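Local coordinates for protein serine protease pet (Escherichia coli, PDB 4OM9) that probably acts as a secreted serine protease enterotoxin of enteroaggregative strains, made as an autotransporter passenger domain and likely directed against host alpha-fodrin, at residues A[79-83]-A[104-108]; A[167-171]-A[525-529]; A[197-203]-A[234-240]. All coordinates share one frame; numbering follows the deposited sequence.

Contact 1 of 3, residues A[79-83]-A[104-108]; sequences SANYQ and IQRLN
Side-chain amides from Q83 and Q105 approach from opposite directions and share the carbonyl oxygen of A80. Q105 NE2 donates to A80 O over 2.9 Å with an N-H...O angle of 156°, coming in from above the carbonyl plane rather than onto a lone pair. Q83 NE2, also 2.9 Å from A80 O, lies in that plane on a lone pair, and its bond is straighter at 169°. One buried backbone acceptor is thus gripped by two amides, each using a different part of the oxygen. The triangle is completed by a weak, bent hydrogen bond of 2.8 Å from Q83 NE2 to Q105 OE1; the two amide planes stand 47° apart. Both amides also bond beyond the segments: Q105 NE2 reaches Q92 OE1, and Q83 OE1 takes the hydroxyl of Y85, so neither group is held by its neighbour alone.

The sheet here has five antiparallel strands and is consistent with the N-terminal half of the chymotrypsin-like fold of PA-clan proteases. Strands 82-85 and 102-107 are not adjacent in it; each pairs with 88-97, and the glutamines bridge the gap on one face, with the CA atoms of Q83 and L107 8.5 Å apart. With CG beside its own backbone N and the chain extended beyond it, Q83 carries its amide back to A80 O and Q105.

The apolar part belongs to L107, whose side chain crosses that of Q83 at about a right angle. Its CD2 rests 3.6 Å from Q83 CD, while L107 CD1 lies 3.5 Å from Q83 OE1, so both methyls of L107 lie over one face of the Q83 carboxamide. On the far side of the triangle, the methyl CB of A80 packs 4.0 Å from Q105 NE2.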
ATOM      1  N   SER A  79      13.543  13.956 -34.741  1.00 61.09           N
ATOM      2  CA  SER A  79      12.803  12.777 -34.284  1.00 48.43           C
ATOM      3  C   SER A  79      13.660  11.884 -33.391  1.00 46.72           C
ATOM      4  O   SER A  79      13.183  11.403 -32.361  1.00 41.36           O
ATOM      5  CB  SER A  79      12.264  11.964 -35.463  1.00 53.19           C
ATOM      6  OG  SER A  79      13.298  11.207 -36.069  1.00 53.43           O
ATOM      7  N   ALA A  80      14.916  11.664 -33.786  1.00 43.10           N
ATOM      8  CA  ALA A  80      15.825  10.788 -33.053  1.00 40.08           C
ATOM      9  C   ALA A  80      17.217  11.391 -32.827  1.00 34.07           C
ATOM     10  O   ALA A  80      18.021  10.797 -32.123  1.00 33.47           O
ATOM     11  CB  ALA A  80      15.950   9.447 -33.771  1.00 33.47           C
ATOM     12  N   ASN A  81      17.504  12.554 -33.406  1.00 35.08           N
ATOM     13  CA  ASN A  81      18.778  13.239 -33.134  1.00 37.46           C
ATOM     14  C   ASN A  81      18.805  13.883 -31.731  1.00 35.88           C
ATOM     15  O   ASN A  81      19.862  14.103 -31.168  1.00 35.52           O
ATOM     16  CB  ASN A  81      19.069  14.309 -34.207  1.00 40.42           C
ATOM     17  CG  ASN A  81      19.617  13.709 -35.517  1.00 40.54           C
ATOM     18  OD1 ASN A  81      20.779  13.931 -35.876  1.00 48.59           O
ATOM     19  ND2 ASN A  81      18.791  12.945 -36.221  1.00 40.59           N
ATOM     20  N   TYR A  82      17.631  14.193 -31.189  1.00 42.39           N
ATOM     21  CA  TYR A  82      17.498  14.829 -29.883  1.00 43.89           C
ATOM     22  C   TYR A  82      16.625  13.938 -29.008  1.00 35.48           C
ATOM     23  O   TYR A  82      15.447  13.747 -29.282  1.00 38.19           O
ATOM     24  CB  TYR A  82      16.889  16.231 -30.016  1.00 48.36           C
ATOM     25  CG  TYR A  82      17.591  17.108 -31.038  1.00 62.41           C
ATOM     26  CD1 TYR A  82      18.968  17.078 -31.176  1.00 60.91           C
ATOM     27  CD2 TYR A  82      16.870  17.956 -31.871  1.00 66.82           C
ATOM     28  CE1 TYR A  82      19.616  17.872 -32.105  1.00 74.02           C
ATOM     29  CE2 TYR A  82      17.504  18.755 -32.805  1.00 65.66           C
ATOM     30  CZ  TYR A  82      18.882  18.712 -32.918  1.00 74.90           C
ATOM     31  OH  TYR A  82      19.537  19.502 -33.843  1.00 78.85           O
ATOM     32  N   GLN A  83      17.218  13.362 -27.977  1.00 33.29           N
ATOM     33  CA  GLN A  83      16.525  12.354 -27.196  1.00 32.47           C
ATOM     34  C   GLN A  83      16.329  12.791 -25.758  1.00 32.38           C
ATOM     35  O   GLN A  83      17.249  13.318 -25.112  1.00 32.60           O
ATOM     36  CB  GLN A  83      17.283  11.030 -27.255  1.00 31.84           C
ATOM     37  CG  GLN A  83      17.526  10.600 -28.675  1.00 32.03           C
ATOM     38  CD  GLN A  83      18.065   9.201 -28.790  1.00 31.50           C
ATOM     39  OE1 GLN A  83      18.245   8.503 -27.787  1.00 30.99           O
ATOM     40  NE2 GLN A  83      18.340   8.778 -30.023  1.00 31.73           N
ATOM     41  N   ILE A 104      22.672   2.759 -35.525  1.00 35.08           N
ATOM     42  CA  ILE A 104      23.198   2.733 -34.161  1.00 32.90           C
ATOM     43  C   ILE A 104      23.820   4.094 -33.859  1.00 33.33           C
ATOM     44  O   ILE A 104      24.658   4.616 -34.614  1.00 34.10           O
ATOM     45  CB  ILE A 104      24.225   1.604 -33.938  1.00 33.12           C
ATOM     46  CG1 ILE A 104      24.858   1.714 -32.550  1.00 32.93           C
ATOM     47  CG2 ILE A 104      25.305   1.657 -34.963  1.00 34.08           C
ATOM     48  CD1 ILE A 104      23.889   1.514 -31.398  1.00 32.10           C
ATOM     49  N   GLN A 105      23.369   4.665 -32.752  1.00 32.76           N
ATOM     50  CA  GLN A 105      23.652   6.035 -32.392  1.00 33.08           C
ATOM     51  C   GLN A 105      24.546   6.118 -31.162  1.00 33.05           C
ATOM     52  O   GLN A 105      24.408   5.321 -30.219  1.00 32.52           O
ATOM     53  CB  GLN A 105      22.352   6.801 -32.109  1.00 32.71           C
ATOM     54  CG  GLN A 105      21.418   7.020 -33.296  1.00 32.99           C
ATOM     55  CD  GLN A 105      20.130   7.706 -32.855  1.00 32.72           C
ATOM     56  OE1 GLN A 105      19.384   7.177 -32.027  1.00 32.02           O
ATOM     57  NE2 GLN A 105      19.878   8.896 -33.383  1.00 33.40           N
ATOM     58  N   ARG A 106      25.459   7.093 -31.181  1.00 33.76           N
ATOM     59  CA  ARG A 106      26.219   7.463 -30.002  1.00 33.89           C
ATOM     60  C   ARG A 106      25.680   8.791 -29.492  1.00 33.89           C
ATOM     61  O   ARG A 106      25.725   9.802 -30.202  1.00 34.50           O
ATOM     62  CB  ARG A 106      27.724   7.580 -30.316  1.00 34.86           C
ATOM     63  CG  ARG A 106      28.567   8.228 -29.196  1.00 35.27           C
ATOM     64  CD  ARG A 106      29.050   7.217 -28.136  1.00 35.10           C
ATOM     65  NE  ARG A 106      29.678   7.903 -27.007  1.00 35.52           N
ATOM     66  CZ  ARG A 106      30.452   7.335 -26.082  1.00 36.07           C
ATOM     67  NH1 ARG A 106      30.724   6.037 -26.120  1.00 35.86           N
ATOM     68  NH2 ARG A 106      30.956   8.088 -25.100  1.00 36.34           N
ATOM     69  N   LEU A 107      25.203   8.802 -28.257  1.00 33.35           N
ATOM     70  CA  LEU A 107      24.695  10.020 -27.660  1.00 33.42           C
ATOM     71  C   LEU A 107      25.825  10.780 -26.963  1.00 34.11           C
ATOM     72  O   LEU A 107      26.814  10.181 -26.544  1.00 34.33           O
ATOM     73  CB  LEU A 107      23.563   9.686 -26.687  1.00 32.64           C
ATOM     74  CG  LEU A 107      22.284   9.062 -27.281  1.00 32.06           C
ATOM     75  CD1 LEU A 107      21.348   8.576 -26.183  1.00 31.41           C
ATOM     76  CD2 LEU A 107      21.558  10.045 -28.209  1.00 32.41           C
ATOM     77  N   ASN A 108      25.680  12.094 -26.837  1.00 34.58           N
ATOM     78  CA  ASN A 108      26.721  12.933 -26.229  1.00 36.08           C
ATOM     79  C   ASN A 108      27.066  12.583 -24.757  1.00 35.20           C
ATOM     80  O   ASN A 108      28.194  12.817 -24.335  1.00 35.92           O
ATOM     81  CB  ASN A 108      26.321  14.411 -26.303  1.00 35.95           C
ATOM     82  CG  ASN A 108      25.055  14.693 -25.538  1.00 35.37           C
ATOM     83  OD1 ASN A 108      24.140  13.871 -25.529  1.00 34.55           O
ATOM     84  ND2 ASN A 108      25.002  15.839 -24.860  1.00 40.69           N
TER

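Contact 2 of 3, residues A[167-171]-A[525-529]; sequences QADLL and IFRTT
D169 and L170 press against the backbone of F526 to T528, with L170 CD2 3.2 Å from F526 O and D169 CB 3.6 Å from the same oxygen. D169 and L170 are the middle residues of a type I beta turn from A168 to L171, part of the protease region, while 525-529 belongs to a long excursion between two strands of the beta-helix; the contact joins the two. With CG beside its own backbone N (chi1 -64°), D169 turns its carboxylate to T528 N, which gives OD2 a weak hydrogen bond 3.2 Å long. The T528 methyl is modelled very close to this carboxylate, and its exact place is doubtful. Apolar contact is slight, L170 CD2 lying 4.2 Å from F526 CB.

In the next shell, the turn is closed by L171 N donating to A168 O, and Q18 NE2 bonds to both D169 O and L171 O. On the other segment, N566 bonds to F526 N through OD1 and to R527 O through ND2. The F526 ring packs on helices 10-17 and 543-550, W543 also touching L170, and R527 forms a salt bridge with D542. Within the excursion, R527 NE makes a weak 3.0 Å bond to T529 O.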
ATOM      1  N   GLN A 167       4.441  13.694 -28.915  1.00 38.40           N
ATOM      2  CA  GLN A 167       4.028  13.942 -27.522  1.00 41.49           C
ATOM      3  C   GLN A 167       4.282  12.742 -26.610  1.00 38.57           C
ATOM      4  O   GLN A 167       3.778  11.650 -26.847  1.00 36.06           O
ATOM      5  CB  GLN A 167       2.540  14.305 -27.453  1.00 38.77           C
ATOM      6  CG  GLN A 167       2.191  15.618 -28.114  1.00 45.08           C
ATOM      7  CD  GLN A 167       3.012  16.785 -27.567  1.00 46.40           C
ATOM      8  OE1 GLN A 167       2.898  17.152 -26.386  1.00 46.26           O
ATOM      9  NE2 GLN A 167       3.849  17.367 -28.425  1.00 44.78           N
ATOM     10  N   ALA A 168       5.044  12.967 -25.552  1.00 29.72           N
ATOM     11  CA  ALA A 168       5.378  11.930 -24.583  1.00 30.17           C
ATOM     12  C   ALA A 168       4.133  11.413 -23.854  1.00 31.45           C
ATOM     13  O   ALA A 168       4.002  10.201 -23.613  1.00 30.83           O
ATOM     14  CB  ALA A 168       6.427  12.474 -23.568  1.00 29.46           C
ATOM     15  N   ASP A 169       3.224  12.323 -23.497  1.00 33.19           N
ATOM     16  CA  ASP A 169       1.950  11.916 -22.887  1.00 32.10           C
ATOM     17  C   ASP A 169       1.205  10.891 -23.771  1.00 29.46           C
ATOM     18  O   ASP A 169       0.518   9.993 -23.283  1.00 31.17           O
ATOM     19  CB  ASP A 169       1.047  13.127 -22.657  1.00 34.47           C
ATOM     20  CG  ASP A 169       1.621  14.128 -21.671  1.00 37.22           C
ATOM     21  OD1 ASP A 169       2.328  13.728 -20.723  1.00 35.44           O
ATOM     22  OD2 ASP A 169       1.352  15.333 -21.856  1.00 41.80           O
ATOM     23  N   LEU A 170       1.334  11.039 -25.082  1.00 32.75           N
ATOM     24  CA  LEU A 170       0.563  10.210 -26.008  1.00 33.30           C
ATOM     25  C   LEU A 170       1.309   8.962 -26.456  1.00 30.53           C
ATOM     26  O   LEU A 170       0.883   8.272 -27.376  1.00 31.50           O
ATOM     27  CB  LEU A 170       0.158  11.034 -27.220  1.00 35.48           C
ATOM     28  CG  LEU A 170      -0.750  12.195 -26.848  1.00 34.01           C
ATOM     29  CD1 LEU A 170      -1.024  13.053 -28.065  1.00 34.89           C
ATOM     30  CD2 LEU A 170      -2.055  11.633 -26.269  1.00 35.82           C
ATOM     31  N   LEU A 171       2.434   8.675 -25.819  1.00 27.16           N
ATOM     32  CA  LEU A 171       3.152   7.447 -26.119  1.00 27.70           C
ATOM     33  C   LEU A 171       2.189   6.259 -26.059  1.00 26.70           C
ATOM     34  O   LEU A 171       1.607   5.974 -25.017  1.00 26.81           O
ATOM     35  CB  LEU A 171       4.330   7.250 -25.154  1.00 25.59           C
ATOM     36  CG  LEU A 171       5.298   6.141 -25.568  1.00 28.25           C
ATOM     37  CD1 LEU A 171       6.232   6.590 -26.719  1.00 25.91           C
ATOM     38  CD2 LEU A 171       6.072   5.636 -24.379  1.00 25.10           C
ATOM     39  N   ILE A 525      -2.299  10.041 -19.025  1.00 33.78           N
ATOM     40  CA  ILE A 525      -3.283  11.008 -19.468  1.00 36.66           C
ATOM     41  C   ILE A 525      -2.981  11.350 -20.917  1.00 38.19           C
ATOM     42  O   ILE A 525      -2.002  10.872 -21.476  1.00 40.42           O
ATOM     43  CB  ILE A 525      -3.267  12.270 -18.604  1.00 40.28           C
ATOM     44  CG1 ILE A 525      -1.966  13.053 -18.827  1.00 39.88           C
ATOM     45  CG2 ILE A 525      -3.456  11.910 -17.116  1.00 36.00           C
ATOM     46  CD1 ILE A 525      -1.820  14.229 -17.880  1.00 42.81           C
ATOM     47  N   PHE A 526      -3.824  12.173 -21.519  1.00 40.92           N
ATOM     48  CA  PHE A 526      -3.665  12.534 -22.914  1.00 41.10           C
ATOM     49  C   PHE A 526      -2.800  13.777 -23.068  1.00 42.37           C
ATOM     50  O   PHE A 526      -2.115  13.934 -24.085  1.00 38.79           O
ATOM     51  CB  PHE A 526      -5.025  12.765 -23.555  1.00 41.65           C
ATOM     52  CG  PHE A 526      -6.013  11.657 -23.301  1.00 44.17           C
ATOM     53  CD1 PHE A 526      -5.801  10.387 -23.826  1.00 40.87           C
ATOM     54  CD2 PHE A 526      -7.162  11.894 -22.564  1.00 40.95           C
ATOM     55  CE1 PHE A 526      -6.699   9.371 -23.604  1.00 40.84           C
ATOM     56  CE2 PHE A 526      -8.060  10.890 -22.341  1.00 44.19           C
ATOM     57  CZ  PHE A 526      -7.828   9.622 -22.861  1.00 46.01           C
ATOM     58  N   ARG A 527      -2.828  14.651 -22.054  1.00 36.54           N
ATOM     59  CA  ARG A 527      -2.155  15.953 -22.119  1.00 38.85           C
ATOM     60  C   ARG A 527      -2.057  16.582 -20.723  1.00 39.66           C
ATOM     61  O   ARG A 527      -3.061  16.663 -20.013  1.00 36.51           O
ATOM     62  CB  ARG A 527      -2.910  16.883 -23.083  1.00 41.52           C
ATOM     63  CG  ARG A 527      -2.241  18.230 -23.343  1.00 40.25           C
ATOM     64  CD  ARG A 527      -3.099  19.124 -24.243  1.00 47.04           C
ATOM     65  NE  ARG A 527      -4.355  19.533 -23.611  1.00 53.06           N
ATOM     66  CZ  ARG A 527      -5.452  19.904 -24.273  1.00 49.23           C
ATOM     67  NH1 ARG A 527      -5.466  19.916 -25.601  1.00 47.97           N
ATOM     68  NH2 ARG A 527      -6.542  20.260 -23.607  1.00 46.96           N
ATOM     69  N   THR A 528      -0.869  17.024 -20.312  1.00 42.31           N
ATOM     70  CA  THR A 528      -0.752  17.504 -18.933  1.00 45.65           C
ATOM     71  C   THR A 528      -0.937  19.018 -18.848  1.00 41.12           C
ATOM     72  O   THR A 528      -1.423  19.500 -17.841  1.00 40.94           O
ATOM     73  CB  THR A 528       0.594  17.066 -18.237  1.00 40.52           C
ATOM     74  OG1 THR A 528       1.214  18.182 -17.575  1.00 45.05           O
ATOM     75  CG2 THR A 528       1.555  16.459 -19.180  1.00 32.58           C
ATOM     76  N   THR A 529      -0.612  19.760 -19.906  1.00 55.61           N
ATOM     77  CA  THR A 529      -1.003  21.177 -19.963  1.00 59.64           C
ATOM     78  C   THR A 529      -2.491  21.326 -20.289  1.00 58.41           C
ATOM     79  O   THR A 529      -3.043  20.590 -21.115  1.00 57.43           O
ATOM     80  CB  THR A 529      -0.188  21.981 -21.001  1.00 61.36           C
ATOM     81  OG1 THR A 529      -0.313  21.377 -22.295  1.00 65.45           O
ATOM     82  CG2 THR A 529       1.278  22.037 -20.599  1.00 63.12           C
TER

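Contact 3 of 3, residues A[197-203]-A[234-240]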
ATOM      1  N   SER A 197      -6.393  -7.441 -34.367  1.00 44.46           N
ATOM      2  CA  SER A 197      -7.579  -6.830 -34.970  1.00 48.19           C
ATOM      3  C   SER A 197      -8.528  -6.180 -33.949  1.00 44.40           C
ATOM      4  O   SER A 197      -9.431  -5.456 -34.328  1.00 46.09           O
ATOM      5  CB  SER A 197      -8.356  -7.862 -35.801  1.00 47.08           C
ATOM      6  OG  SER A 197      -8.914  -8.876 -34.985  1.00 52.68           O
ATOM      7  N   TYR A 198      -8.318  -6.418 -32.663  1.00 43.60           N
ATOM      8  CA  TYR A 198      -9.174  -5.795 -31.652  1.00 46.28           C
ATOM      9  C   TYR A 198      -8.415  -4.687 -30.926  1.00 51.08           C
ATOM     10  O   TYR A 198      -8.882  -3.544 -30.826  1.00 46.50           O
ATOM     11  CB  TYR A 198      -9.688  -6.837 -30.655  1.00 47.60           C
ATOM     12  CG  TYR A 198     -10.855  -7.683 -31.156  1.00 53.62           C
ATOM     13  CD1 TYR A 198     -10.844  -8.252 -32.429  1.00 59.82           C
ATOM     14  CD2 TYR A 198     -11.957  -7.925 -30.348  1.00 62.87           C
ATOM     15  CE1 TYR A 198     -11.907  -9.025 -32.887  1.00 62.06           C
ATOM     16  CE2 TYR A 198     -13.026  -8.702 -30.790  1.00 65.75           C
ATOM     17  CZ  TYR A 198     -12.996  -9.250 -32.058  1.00 73.22           C
ATOM     18  OH  TYR A 198     -14.059 -10.020 -32.497  1.00 79.26           O
ATOM     19  N   PHE A 199      -7.239  -5.029 -30.413  1.00 44.41           N
ATOM     20  CA  PHE A 199      -6.412  -4.039 -29.759  1.00 41.35           C
ATOM     21  C   PHE A 199      -5.468  -3.472 -30.800  1.00 37.99           C
ATOM     22  O   PHE A 199      -4.348  -3.952 -30.984  1.00 35.58           O
ATOM     23  CB  PHE A 199      -5.652  -4.639 -28.592  1.00 39.11           C
ATOM     24  CG  PHE A 199      -5.062  -3.620 -27.692  1.00 35.31           C
ATOM     25  CD1 PHE A 199      -5.856  -2.967 -26.763  1.00 37.94           C
ATOM     26  CD2 PHE A 199      -3.715  -3.300 -27.772  1.00 33.20           C
ATOM     27  CE1 PHE A 199      -5.314  -2.013 -25.914  1.00 38.18           C
ATOM     28  CE2 PHE A 199      -3.164  -2.346 -26.920  1.00 33.69           C
ATOM     29  CZ  PHE A 199      -3.974  -1.700 -25.990  1.00 36.15           C
ATOM     30  N   THR A 200      -5.949  -2.459 -31.501  1.00 35.88           N
ATOM     31  CA  THR A 200      -5.353  -2.093 -32.767  1.00 37.28           C
ATOM     32  C   THR A 200      -4.842  -0.676 -32.732  1.00 35.64           C
ATOM     33  O   THR A 200      -5.599   0.299 -32.632  1.00 33.53           O
ATOM     34  CB  THR A 200      -6.353  -2.260 -33.931  1.00 40.89           C
ATOM     35  OG1 THR A 200      -6.986  -3.545 -33.840  1.00 40.42           O
ATOM     36  CG2 THR A 200      -5.638  -2.160 -35.256  1.00 35.26           C
ATOM     37  N   ASN A 201      -3.526  -0.595 -32.770  1.00 35.35           N
ATOM     38  CA  ASN A 201      -2.832   0.648 -32.896  1.00 35.79           C
ATOM     39  C   ASN A 201      -2.012   0.593 -34.184  1.00 36.45           C
ATOM     40  O   ASN A 201      -0.976  -0.055 -34.229  1.00 36.19           O
ATOM     41  CB  ASN A 201      -1.954   0.873 -31.670  1.00 35.12           C
ATOM     42  CG  ASN A 201      -1.278   2.220 -31.681  1.00 33.44           C
ATOM     43  OD1 ASN A 201      -1.430   2.994 -32.629  1.00 31.29           O
ATOM     44  ND2 ASN A 201      -0.545   2.522 -30.607  1.00 29.24           N
ATOM     45  N   LEU A 202      -2.497   1.242 -35.235  1.00 32.34           N
ATOM     46  CA  LEU A 202      -1.821   1.180 -36.515  1.00 36.68           C
ATOM     47  C   LEU A 202      -0.615   2.122 -36.543  1.00 35.41           C
ATOM     48  O   LEU A 202      -0.602   3.164 -35.878  1.00 31.09           O
ATOM     49  CB  LEU A 202      -2.781   1.518 -37.656  1.00 36.00           C
ATOM     50  CG  LEU A 202      -4.073   0.693 -37.706  1.00 40.08           C
ATOM     51  CD1 LEU A 202      -4.994   1.259 -38.763  1.00 38.34           C
ATOM     52  CD2 LEU A 202      -3.801  -0.788 -37.949  1.00 34.22           C
ATOM     53  N   THR A 203       0.386   1.752 -37.333  1.00 36.69           N
ATOM     54  CA  THR A 203       1.601   2.536 -37.433  1.00 33.80           C
ATOM     55  C   THR A 203       1.398   3.808 -38.249  1.00 36.27           C
ATOM     56  O   THR A 203       0.760   3.798 -39.300  1.00 41.46           O
ATOM     57  CB  THR A 203       2.716   1.697 -38.053  1.00 34.67           C
ATOM     58  OG1 THR A 203       2.759   0.422 -37.396  1.00 35.95           O
ATOM     59  CG2 THR A 203       4.070   2.391 -37.924  1.00 32.06           C
ATOM     60  N   ASN A 234      -3.386  -0.036 -45.278  1.00 58.31           N
ATOM     61  CA  ASN A 234      -4.159   1.082 -44.733  1.00 59.38           C
ATOM     62  C   ASN A 234      -4.872   0.862 -43.385  1.00 58.25           C
ATOM     63  O   ASN A 234      -4.604   1.568 -42.415  1.00 65.70           O
ATOM     64  CB  ASN A 234      -5.199   1.503 -45.767  1.00 61.77           C
ATOM     65  CG  ASN A 234      -4.570   1.981 -47.053  1.00 63.79           C
ATOM     66  OD1 ASN A 234      -4.176   3.141 -47.165  1.00 65.45           O
ATOM     67  ND2 ASN A 234      -4.467   1.088 -48.033  1.00 61.54           N
ATOM     68  N   GLY A 235      -5.797  -0.093 -43.334  1.00 47.74           N
ATOM     69  CA  GLY A 235      -6.603  -0.315 -42.139  1.00 41.00           C
ATOM     70  C   GLY A 235      -6.129  -1.482 -41.293  1.00 41.88           C
ATOM     71  O   GLY A 235      -4.949  -1.608 -40.991  1.00 39.41           O
ATOM     72  N   LYS A 236      -7.064  -2.335 -40.910  1.00 38.37           N
ATOM     73  CA  LYS A 236      -6.799  -3.498 -40.059  1.00 41.90           C
ATOM     74  C   LYS A 236      -5.604  -4.351 -40.493  1.00 43.94           C
ATOM     75  O   LYS A 236      -4.856  -4.852 -39.656  1.00 39.96           O
ATOM     76  CB  LYS A 236      -8.053  -4.390 -40.013  1.00 43.15           C
ATOM     77  CG  LYS A 236      -8.649  -4.606 -38.639  1.00 46.69           C
ATOM     78  CD  LYS A 236      -8.726  -3.306 -37.845  1.00 46.70           C
ATOM     79  CE  LYS A 236      -9.647  -3.450 -36.616  1.00 47.84           C
ATOM     80  NZ  LYS A 236      -9.375  -2.451 -35.522  1.00 38.11           N
ATOM     81  N   THR A 237      -5.448  -4.548 -41.799  1.00 43.99           N
ATOM     82  CA  THR A 237      -4.447  -5.485 -42.293  1.00 42.83           C
ATOM     83  C   THR A 237      -3.118  -4.810 -42.636  1.00 41.70           C
ATOM     84  O   THR A 237      -2.196  -5.477 -43.099  1.00 39.32           O
ATOM     85  CB  THR A 237      -4.941  -6.217 -43.531  1.00 45.47           C
ATOM     86  OG1 THR A 237      -5.198  -5.250 -44.545  1.00 45.62           O
ATOM     87  CG2 THR A 237      -6.230  -7.011 -43.228  1.00 43.66           C
ATOM     88  N   GLN A 238      -3.047  -3.497 -42.411  1.00 45.09           N
ATOM     89  CA  GLN A 238      -1.814  -2.724 -42.573  1.00 42.71           C
ATOM     90  C   GLN A 238      -0.630  -3.542 -42.089  1.00 40.84           C
ATOM     91  O   GLN A 238      -0.683  -4.163 -41.030  1.00 43.53           O
ATOM     92  CB  GLN A 238      -1.886  -1.406 -41.798  1.00 41.32           C
ATOM     93  CG  GLN A 238      -0.635  -0.526 -41.912  1.00 38.17           C
ATOM     94  CD  GLN A 238      -0.456   0.399 -40.707  1.00 39.53           C
ATOM     95  OE1 GLN A 238      -0.223  -0.068 -39.595  1.00 35.71           O
ATOM     96  NE2 GLN A 238      -0.581   1.709 -40.924  1.00 35.77           N
ATOM     97  N   LYS A 239       0.413  -3.591 -42.896  1.00 35.37           N
ATOM     98  CA  LYS A 239       1.606  -4.304 -42.519  1.00 34.32           C
ATOM     99  C   LYS A 239       2.660  -3.297 -42.050  1.00 32.18           C
ATOM    100  O   LYS A 239       2.744  -2.171 -42.577  1.00 32.27           O
ATOM    101  CB  LYS A 239       2.124  -5.128 -43.700  1.00 35.12           C
ATOM    102  CG  LYS A 239       1.160  -6.182 -44.241  1.00 37.37           C
ATOM    103  CD  LYS A 239       1.185  -7.436 -43.356  1.00 43.47           C
ATOM    104  CE  LYS A 239       0.297  -8.574 -43.860  1.00 36.84           C
ATOM    105  NZ  LYS A 239      -1.138  -8.203 -43.898  1.00 41.81           N
ATOM    106  N   THR A 240       3.476  -3.693 -41.078  1.00 31.53           N
ATOM    107  CA  THR A 240       4.613  -2.866 -40.690  1.00 33.33           C
ATOM    108  C   THR A 240       5.938  -3.608 -40.870  1.00 31.78           C
ATOM    109  O   THR A 240       6.049  -4.791 -40.570  1.00 31.33           O
ATOM    110  CB  THR A 240       4.485  -2.391 -39.232  1.00 29.85           C
ATOM    111  OG1 THR A 240       3.270  -1.650 -39.087  1.00 32.68           O
ATOM    112  CG2 THR A 240       5.654  -1.503 -38.866  1.00 29.05           C
TER
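Q238 sends its carboxamide across to the backbone of T203. Its CB is directed toward the 197-203 segment, and CG, anti to the backbone N, carries the extended chain on in the same sense. CD arrives 3.7 Å from T203 N, and beyond it the amide forks. OE1 accepts from T203 N at 3.0 Å and 151°, the donor sitting on a lone pair in the carbonyl plane; it also lies 3.6 Å from L202 CB. NE2 donates to a lone pair of T203 O, again at 3.0 Å and 144°, the oxygen tilted 22° from the Q238 amide plane. A single side chain therefore satisfies both backbone polar groups of T203, and these two bonds fix the flip of the amide.

Q238 closes the type I turn from G235, which links strands 221-232 and 239-244 in a beta hairpin of the second sheet of the protease, probably the C-terminal half of its chymotrypsin-like fold; the 197-203 loop, between strands 188-195 and 211-216, packs against this turn.

Two residues after Q238, T240 meets T203 tip to tip: their OG1 atoms share a hydrogen bond of 2.7 Å, with either as possible donor. The turn itself is met by L202, whose CD2 lies 3.4 Å from G235 O. At the other end K236, bent at its second torsion, passes CE within 3.1 Å of S197 O, and its NZ makes a weak bond to T200 OG1. The stronger partner of that ammonium is D4, in a salt bridge, while T200 OG1 also bonds to D196 O.

From the N terminus, contact 1 comes first and closes a short loop: 79-83 and 104-108 are joined across strand 88-97 within the first five-stranded sheet. That loop closes before contact 2 opens at 167-171. Contact 3 ties the 197-203 loop to the hairpin turn at 234-240 in the second sheet, and this loop is nested inside the one closed by contact 2, which ends at 525-529, after much of the beta-helix. Contact 1 stays within the first sheet region and contact 3 within the second, while contact 2 joins the protease region to a loop that leaves the beta-helix between strands 514-520 and 576-583. Contacts 2 and 3 approach to about 6 Å between nearest atoms without touching.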